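Local atomic coordinates of nucleoporin NUP159 (Saccharomyces cerevisiae, PDB entry 1XIP), a protein that forms part of the nuclear pore complex and, through this N-terminal beta-propeller domain, tethers the helicase Dbp5 to the pore for mRNA export. Residues T267-K281 against N295-I307. Residues are numbered along the deposited sequence; the frame is centred on the assembly and turned at random.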
ATOM      1  N   THR A 267     -11.557   5.626   1.765  1.00 26.73           N
ATOM      2  CA  THR A 267     -10.401   6.487   1.532  1.00 27.85           C
ATOM      3  C   THR A 267     -10.710   7.747   0.715  1.00 27.88           C
ATOM      4  O   THR A 267     -10.090   7.954  -0.324  1.00 29.05           O
ATOM      5  CB  THR A 267      -9.299   5.737   0.763  1.00 27.53           C
ATOM      6  OG1 THR A 267      -9.011   4.496   1.415  1.00 29.61           O
ATOM      7  CG2 THR A 267      -8.024   6.534   0.770  1.00 30.05           C
ATOM      8  N   PRO A 268     -11.665   8.578   1.131  1.00 27.96           N
ATOM      9  CA  PRO A 268     -11.939   9.809   0.383  1.00 27.46           C
ATOM     10  C   PRO A 268     -10.680  10.696   0.188  1.00 27.80           C
ATOM     11  O   PRO A 268      -9.963  10.994   1.155  1.00 28.00           O
ATOM     12  CB  PRO A 268     -12.986  10.516   1.250  1.00 27.76           C
ATOM     13  CG  PRO A 268     -13.073   9.753   2.552  1.00 26.92           C
ATOM     14  CD  PRO A 268     -12.579   8.407   2.285  1.00 27.88           C
ATOM     15  N   PRO A 269     -10.427  11.129  -1.049  1.00 27.85           N
ATOM     16  CA  PRO A 269      -9.170  11.779  -1.403  1.00 27.71           C
ATOM     17  C   PRO A 269      -9.130  13.273  -1.128  1.00 28.16           C
ATOM     18  O   PRO A 269      -9.161  14.057  -2.079  1.00 28.26           O
ATOM     19  CB  PRO A 269      -9.085  11.530  -2.902  1.00 27.84           C
ATOM     20  CG  PRO A 269     -10.475  11.509  -3.346  1.00 27.91           C
ATOM     21  CD  PRO A 269     -11.328  11.035  -2.207  1.00 27.79           C
ATOM     22  N   PHE A 270      -9.035  13.660   0.144  1.00 28.35           N
ATOM     23  CA  PHE A 270      -8.932  15.069   0.528  1.00 28.53           C
ATOM     24  C   PHE A 270      -7.485  15.530   0.683  1.00 28.81           C
ATOM     25  O   PHE A 270      -7.219  16.627   1.188  1.00 29.71           O
ATOM     26  CB  PHE A 270      -9.722  15.323   1.817  1.00 28.65           C
ATOM     27  CG  PHE A 270     -11.210  15.248   1.627  1.00 30.68           C
ATOM     28  CD1 PHE A 270     -11.931  16.361   1.201  1.00 31.71           C
ATOM     29  CD2 PHE A 270     -11.892  14.046   1.827  1.00 31.82           C
ATOM     30  CE1 PHE A 270     -13.322  16.280   0.989  1.00 33.24           C
ATOM     31  CE2 PHE A 270     -13.276  13.957   1.621  1.00 32.59           C
ATOM     32  CZ  PHE A 270     -13.993  15.077   1.201  1.00 33.43           C
ATOM     33  N   GLY A 271      -6.546  14.709   0.238  1.00 28.63           N
ATOM     34  CA  GLY A 271      -5.139  15.024   0.392  1.00 28.81           C
ATOM     35  C   GLY A 271      -4.730  16.344  -0.250  1.00 28.93           C
ATOM     36  O   GLY A 271      -5.297  16.742  -1.274  1.00 28.61           O
ATOM     37  N   GLN A 272      -3.730  17.008   0.353  1.00 29.25           N
ATOM     38  CA  GLN A 272      -3.156  18.252  -0.205  1.00 29.34           C
ATOM     39  C   GLN A 272      -1.646  18.225  -0.494  1.00 28.58           C
ATOM     40  O   GLN A 272      -1.057  19.261  -0.762  1.00 28.81           O
ATOM     41  CB  GLN A 272      -3.465  19.455   0.679  1.00 29.76           C
ATOM     42  CG  GLN A 272      -4.924  19.589   1.103  1.00 32.25           C
ATOM     43  CD  GLN A 272      -5.055  20.411   2.375  1.00 34.46           C
ATOM     44  OE1 GLN A 272      -4.848  19.894   3.490  1.00 34.45           O
ATOM     45  NE2 GLN A 272      -5.363  21.699   2.214  1.00 34.09           N
ATOM     46  N   ILE A 273      -1.022  17.055  -0.423  1.00 27.77           N
ATOM     47  CA  ILE A 273       0.358  16.896  -0.874  1.00 26.90           C
ATOM     48  C   ILE A 273       0.335  16.156  -2.205  1.00 26.12           C
ATOM     49  O   ILE A 273      -0.495  15.272  -2.412  1.00 26.22           O
ATOM     50  CB  ILE A 273       1.220  16.096   0.172  1.00 27.00           C
ATOM     51  CG1 ILE A 273       1.039  16.605   1.624  1.00 26.75           C
ATOM     52  CG2 ILE A 273       2.707  16.072  -0.227  1.00 27.58           C
ATOM     53  CD1 ILE A 273       0.999  18.118   1.822  1.00 24.94           C
ATOM     54  N   VAL A 274       1.235  16.529  -3.109  1.00 25.32           N
ATOM     55  CA  VAL A 274       1.409  15.817  -4.376  1.00 24.33           C
ATOM     56  C   VAL A 274       1.909  14.423  -4.111  1.00 23.72           C
ATOM     57  O   VAL A 274       2.995  14.225  -3.582  1.00 23.72           O
ATOM     58  CB  VAL A 274       2.406  16.515  -5.326  1.00 24.47           C
ATOM     59  CG1 VAL A 274       2.611  15.673  -6.601  1.00 24.02           C
ATOM     60  CG2 VAL A 274       1.925  17.907  -5.668  1.00 23.84           C
ATOM     61  N   ARG A 275       1.096  13.457  -4.496  1.00 23.62           N
ATOM     62  CA  ARG A 275       1.391  12.055  -4.295  1.00 22.95           C
ATOM     63  C   ARG A 275       1.016  11.278  -5.510  1.00 22.62           C
ATOM     64  O   ARG A 275       0.031  11.595  -6.178  1.00 22.78           O
ATOM     65  CB  ARG A 275       0.627  11.525  -3.090  1.00 22.39           C
ATOM     66  CG  ARG A 275       1.155  12.066  -1.803  1.00 22.05           C
ATOM     67  CD  ARG A 275       2.530  11.557  -1.481  1.00 21.39           C
ATOM     68  NE  ARG A 275       2.438  10.654  -0.350  1.00 22.36           N
ATOM     69  CZ  ARG A 275       2.567   9.348  -0.408  1.00 21.01           C
ATOM     70  NH1 ARG A 275       2.839   8.732  -1.550  1.00 24.30           N
ATOM     71  NH2 ARG A 275       2.456   8.654   0.687  1.00 20.38           N
ATOM     72  N   PHE A 276       1.828  10.277  -5.810  1.00 22.59           N
ATOM     73  CA  PHE A 276       1.472   9.256  -6.765  1.00 23.00           C
ATOM     74  C   PHE A 276       0.395   8.374  -6.131  1.00 23.78           C
ATOM     75  O   PHE A 276       0.536   7.957  -4.987  1.00 24.23           O
ATOM     76  CB  PHE A 276       2.704   8.430  -7.115  1.00 22.75           C
ATOM     77  CG  PHE A 276       2.484   7.448  -8.219  1.00 22.25           C
ATOM     78  CD1 PHE A 276       2.615   7.838  -9.546  1.00 23.30           C
ATOM     79  CD2 PHE A 276       2.137   6.134  -7.938  1.00 21.41           C
ATOM     80  CE1 PHE A 276       2.404   6.918 -10.585  1.00 24.28           C
ATOM     81  CE2 PHE A 276       1.917   5.211  -8.955  1.00 23.27           C
ATOM     82  CZ  PHE A 276       2.057   5.596 -10.287  1.00 23.30           C
ATOM     83  N   PRO A 277      -0.691   8.130  -6.861  1.00 24.37           N
ATOM     84  CA  PRO A 277      -1.796   7.266  -6.408  1.00 24.44           C
ATOM     85  C   PRO A 277      -1.407   5.853  -6.052  1.00 24.15           C
ATOM     86  O   PRO A 277      -0.888   5.135  -6.899  1.00 25.40           O
ATOM     87  CB  PRO A 277      -2.713   7.234  -7.618  1.00 24.24           C
ATOM     88  CG  PRO A 277      -2.518   8.582  -8.198  1.00 25.91           C
ATOM     89  CD  PRO A 277      -0.991   8.755  -8.160  1.00 24.90           C
ATOM     90  N   TYR A 278      -1.671   5.454  -4.812  1.00 23.39           N
ATOM     91  CA  TYR A 278      -1.404   4.096  -4.366  1.00 22.46           C
ATOM     92  C   TYR A 278      -2.295   3.744  -3.182  1.00 22.40           C
ATOM     93  O   TYR A 278      -2.521   4.562  -2.292  1.00 22.10           O
ATOM     94  CB  TYR A 278       0.086   3.893  -4.033  1.00 22.10           C
ATOM     95  CG  TYR A 278       0.380   2.515  -3.481  1.00 21.41           C
ATOM     96  CD1 TYR A 278       0.357   1.390  -4.308  1.00 21.34           C
ATOM     97  CD2 TYR A 278       0.662   2.337  -2.122  1.00 20.90           C
ATOM     98  CE1 TYR A 278       0.590   0.123  -3.795  1.00 23.64           C
ATOM     99  CE2 TYR A 278       0.889   1.086  -1.593  1.00 21.70           C
ATOM    100  CZ  TYR A 278       0.847  -0.025  -2.427  1.00 25.07           C
ATOM    101  OH  TYR A 278       1.077  -1.280  -1.901  1.00 27.57           O
HETATM  102  N   MSE A 279      -2.816   2.529  -3.200  1.00 22.73           N
HETATM  103  CA  MSE A 279      -3.715   2.052  -2.165  1.00 23.39           C
HETATM  104  C   MSE A 279      -2.969   1.102  -1.241  1.00 22.85           C
HETATM  105  O   MSE A 279      -2.497   0.065  -1.694  1.00 22.70           O
HETATM  106  CB  MSE A 279      -4.912   1.332  -2.812  1.00 23.88           C
HETATM  107  CG  MSE A 279      -5.987   0.871  -1.836  1.00 26.46           C
HETATM  108 SE   MSE A 279      -7.001   2.367  -1.031  1.00 35.75          SE
HETATM  109  CE  MSE A 279      -7.685   3.204  -2.657  1.00 29.19           C
ATOM    110  N   TYR A 280      -2.871   1.464   0.041  1.00 22.38           N
ATOM    111  CA  TYR A 280      -2.249   0.620   1.070  1.00 22.51           C
ATOM    112  C   TYR A 280      -3.229  -0.434   1.575  1.00 23.84           C
ATOM    113  O   TYR A 280      -4.379  -0.116   1.854  1.00 24.28           O
ATOM    114  CB  TYR A 280      -1.719   1.482   2.226  1.00 21.45           C
ATOM    115  CG  TYR A 280      -0.626   2.421   1.780  1.00 19.13           C
ATOM    116  CD1 TYR A 280       0.709   2.020   1.790  1.00 16.03           C
ATOM    117  CD2 TYR A 280      -0.927   3.686   1.290  1.00 16.72           C
ATOM    118  CE1 TYR A 280       1.704   2.857   1.358  1.00 14.80           C
ATOM    119  CE2 TYR A 280       0.058   4.524   0.841  1.00 15.64           C
ATOM    120  CZ  TYR A 280       1.375   4.107   0.873  1.00 16.52           C
ATOM    121  OH  TYR A 280       2.378   4.956   0.438  1.00 17.29           O
ATOM    122  N   LYS A 281      -2.781  -1.686   1.646  1.00 25.27           N
ATOM    123  CA  LYS A 281      -3.624  -2.788   2.088  1.00 27.28           C
ATOM    124  C   LYS A 281      -2.924  -3.717   3.087  1.00 29.18           C
ATOM    125  O   LYS A 281      -1.810  -4.180   2.873  1.00 28.96           O
ATOM    126  CB  LYS A 281      -4.171  -3.593   0.906  1.00 27.33           C
ATOM    127  CG  LYS A 281      -5.184  -4.676   1.311  1.00 26.79           C
ATOM    128  CD  LYS A 281      -5.317  -5.784   0.264  1.00 28.81           C
ATOM    129  CE  LYS A 281      -3.986  -6.500  -0.020  1.00 30.84           C
ATOM    130  NZ  LYS A 281      -3.965  -7.244  -1.334  1.00 31.79           N
ATOM    131  N   ASN A 295      -9.793  -6.386   5.493  1.00 36.87           N
ATOM    132  CA  ASN A 295      -8.730  -5.574   4.906  1.00 33.91           C
ATOM    133  C   ASN A 295      -8.782  -4.152   5.366  1.00 31.73           C
ATOM    134  O   ASN A 295      -9.776  -3.482   5.176  1.00 31.65           O
ATOM    135  CB  ASN A 295      -8.793  -5.610   3.394  1.00 33.97           C
ATOM    136  CG  ASN A 295      -8.775  -6.981   2.871  1.00 34.10           C
ATOM    137  OD1 ASN A 295      -7.746  -7.643   2.901  1.00 35.69           O
ATOM    138  ND2 ASN A 295      -9.923  -7.457   2.418  1.00 35.97           N
ATOM    139  N   VAL A 296      -7.697  -3.699   5.978  1.00 29.16           N
ATOM    140  CA  VAL A 296      -7.529  -2.308   6.362  1.00 26.51           C
ATOM    141  C   VAL A 296      -6.913  -1.574   5.192  1.00 25.00           C
ATOM    142  O   VAL A 296      -5.906  -2.023   4.624  1.00 24.15           O
ATOM    143  CB  VAL A 296      -6.607  -2.176   7.570  1.00 26.58           C
ATOM    144  CG1 VAL A 296      -6.501  -0.744   8.003  1.00 25.73           C
ATOM    145  CG2 VAL A 296      -7.121  -3.049   8.724  1.00 27.46           C
ATOM    146  N   LEU A 297      -7.526  -0.444   4.830  1.00 23.10           N
ATOM    147  CA  LEU A 297      -7.113   0.311   3.647  1.00 21.53           C
ATOM    148  C   LEU A 297      -6.808   1.770   3.939  1.00 21.07           C
ATOM    149  O   LEU A 297      -7.459   2.397   4.767  1.00 21.39           O
ATOM    150  CB  LEU A 297      -8.174   0.209   2.554  1.00 21.15           C
ATOM    151  CG  LEU A 297      -8.518  -1.194   2.109  1.00 18.54           C
ATOM    152  CD1 LEU A 297      -9.954  -1.259   1.682  1.00 17.55           C
ATOM    153  CD2 LEU A 297      -7.589  -1.587   0.989  1.00 19.57           C
ATOM    154  N   ALA A 298      -5.804   2.294   3.249  1.00 20.21           N
ATOM    155  CA  ALA A 298      -5.383   3.673   3.378  1.00 19.57           C
ATOM    156  C   ALA A 298      -4.867   4.078   2.036  1.00 19.91           C
ATOM    157  O   ALA A 298      -4.635   3.226   1.164  1.00 20.19           O
ATOM    158  CB  ALA A 298      -4.291   3.792   4.394  1.00 20.06           C
ATOM    159  N   SER A 299      -4.656   5.372   1.855  1.00 20.03           N
ATOM    160  CA  SER A 299      -4.385   5.894   0.537  1.00 20.35           C
ATOM    161  C   SER A 299      -3.342   6.974   0.631  1.00 20.59           C
ATOM    162  O   SER A 299      -3.306   7.711   1.614  1.00 20.29           O
ATOM    163  CB  SER A 299      -5.677   6.465  -0.030  1.00 20.09           C
ATOM    164  OG  SER A 299      -5.529   6.997  -1.329  1.00 22.98           O
ATOM    165  N   SER A 300      -2.492   7.062  -0.395  1.00 20.90           N
ATOM    166  CA  SER A 300      -1.521   8.154  -0.528  1.00 21.21           C
ATOM    167  C   SER A 300      -2.230   9.508  -0.676  1.00 21.67           C
ATOM    168  O   SER A 300      -1.643  10.567  -0.418  1.00 22.25           O
ATOM    169  CB  SER A 300      -0.551   7.897  -1.706  1.00 21.21           C
ATOM    170  OG  SER A 300      -1.197   7.932  -2.990  1.00 23.09           O
ATOM    171  N   CYS A 301      -3.511   9.471  -1.036  1.00 21.89           N
ATOM    172  CA  CYS A 301      -4.269  10.703  -1.278  1.00 22.40           C
ATOM    173  C   CYS A 301      -5.305  11.000  -0.241  1.00 22.41           C
ATOM    174  O   CYS A 301      -6.220  11.764  -0.515  1.00 23.20           O
ATOM    175  CB  CYS A 301      -4.964  10.641  -2.629  1.00 21.86           C
ATOM    176  SG  CYS A 301      -3.742  10.721  -3.897  1.00 23.54           S
ATOM    177  N   SER A 302      -5.179  10.418   0.949  1.00 22.29           N
ATOM    178  CA  SER A 302      -6.237  10.543   1.943  1.00 22.23           C
ATOM    179  C   SER A 302      -5.695  10.392   3.352  1.00 22.03           C
ATOM    180  O   SER A 302      -4.649   9.789   3.554  1.00 21.89           O
ATOM    181  CB  SER A 302      -7.319   9.494   1.642  1.00 22.62           C
ATOM    182  OG  SER A 302      -8.147   9.203   2.756  1.00 23.97           O
ATOM    183  N   SER A 303      -6.415  10.931   4.327  1.00 22.37           N
ATOM    184  CA  SER A 303      -6.017  10.826   5.731  1.00 23.26           C
ATOM    185  C   SER A 303      -6.864   9.814   6.467  1.00 23.46           C
ATOM    186  O   SER A 303      -6.732   9.652   7.678  1.00 23.30           O
ATOM    187  CB  SER A 303      -6.142  12.164   6.417  1.00 23.03           C
ATOM    188  OG  SER A 303      -5.954  13.195   5.472  1.00 27.47           O
ATOM    189  N   GLU A 304      -7.750   9.138   5.739  1.00 23.67           N
ATOM    190  CA  GLU A 304      -8.664   8.222   6.381  1.00 24.75           C
ATOM    191  C   GLU A 304      -8.269   6.779   6.174  1.00 24.19           C
ATOM    192  O   GLU A 304      -7.647   6.426   5.175  1.00 24.30           O
ATOM    193  CB  GLU A 304     -10.102   8.487   5.947  1.00 25.32           C
ATOM    194  CG  GLU A 304     -10.746   9.642   6.713  1.00 29.70           C
ATOM    195  CD  GLU A 304     -12.085  10.045   6.121  1.00 36.09           C
ATOM    196  OE1 GLU A 304     -13.025   9.199   6.124  1.00 38.41           O
ATOM    197  OE2 GLU A 304     -12.204  11.200   5.633  1.00 39.51           O
ATOM    198  N   VAL A 305      -8.616   5.950   7.151  1.00 23.77           N
ATOM    199  CA  VAL A 305      -8.343   4.535   7.088  1.00 23.38           C
ATOM    200  C   VAL A 305      -9.673   3.773   7.077  1.00 23.61           C
ATOM    201  O   VAL A 305     -10.496   3.933   7.974  1.00 23.61           O
ATOM    202  CB  VAL A 305      -7.438   4.100   8.275  1.00 23.29           C
ATOM    203  CG1 VAL A 305      -7.172   2.617   8.240  1.00 22.47           C
ATOM    204  CG2 VAL A 305      -6.120   4.889   8.268  1.00 22.03           C
ATOM    205  N   SER A 306      -9.875   2.954   6.052  1.00 23.69           N
ATOM    206  CA  SER A 306     -11.126   2.230   5.882  1.00 23.93           C
ATOM    207  C   SER A 306     -11.016   0.783   6.272  1.00 24.04           C
ATOM    208  O   SER A 306      -9.919   0.244   6.376  1.00 24.39           O
ATOM    209  CB  SER A 306     -11.589   2.314   4.436  1.00 23.80           C
ATOM    210  OG  SER A 306     -11.449   3.635   3.970  1.00 25.60           O
ATOM    211  N   ILE A 307     -12.166   0.156   6.483  1.00 24.25           N
ATOM    212  CA  ILE A 307     -12.244  -1.273   6.744  1.00 24.63           C
ATOM    213  C   ILE A 307     -13.167  -1.949   5.717  1.00 25.08           C
ATOM    214  O   ILE A 307     -14.276  -1.489   5.485  1.00 25.29           O
ATOM    215  CB  ILE A 307     -12.764  -1.526   8.154  1.00 24.49           C
ATOM    216  CG1 ILE A 307     -11.937  -0.756   9.185  1.00 24.95           C
ATOM    217  CG2 ILE A 307     -12.722  -2.994   8.471  1.00 24.16           C
ATOM    218  CD1 ILE A 307     -12.602  -0.695  10.562  1.00 26.07           C
TER
HETATM  219  O   HOH W   1      -8.382  12.445   3.463  1.00 50.85           O
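Strands 279-281 and 295-299 run antiparallel, their axes 4.6 Å apart at closest approach and 155° between their directions. Y280 and A298 form the hydrogen-bonded pair, Y280 N to A298 O at 2.7 Å and A298 N to Y280 O at 3.1 Å, and just past the strand ends S300 N also bonds to Y278 O. Beyond the strands, residues 267-277 curl around the type I turn from S299 to S302, where G271 N reaches C301 O from above the carbonyl plane.

The S300 hydroxyl, placed between the backbone N and the carbonyl carbon (chi1 67°), donates to F276 O at 2.6 Å and accepts a weak bond from Y278 N. R275, bent at chi2 and chi3, lays one face of its guanidinium over S300 CB, NH1 coming to 3.5 Å, while Y280 OH lies at the guanidinium edge and bonds to L40 O. Replacing R275 by alanine is likely to strip the flat cover from S300 CB and open a gap beside the Y280 hydroxyl, which would still have L40 O. The Y280 ring presents its edge to A298 O and S300 N, and Y278 CD2 sits over the centre of one face. On the other side of the sheet, M279, modelled as selenomethionine, brings SE to 3.3 Å from A298 O, and its CG meets L297 CD2. S306 OG accepts from T267 N at 3.0 Å, and S302 OG, which receives E304 N in an ST turn, donates weakly to P268 O.

The PXFG repeat 268-271 is thus packed against the link between strands 292-299 and 306-308, within one blade of the Nup159 beta-propeller.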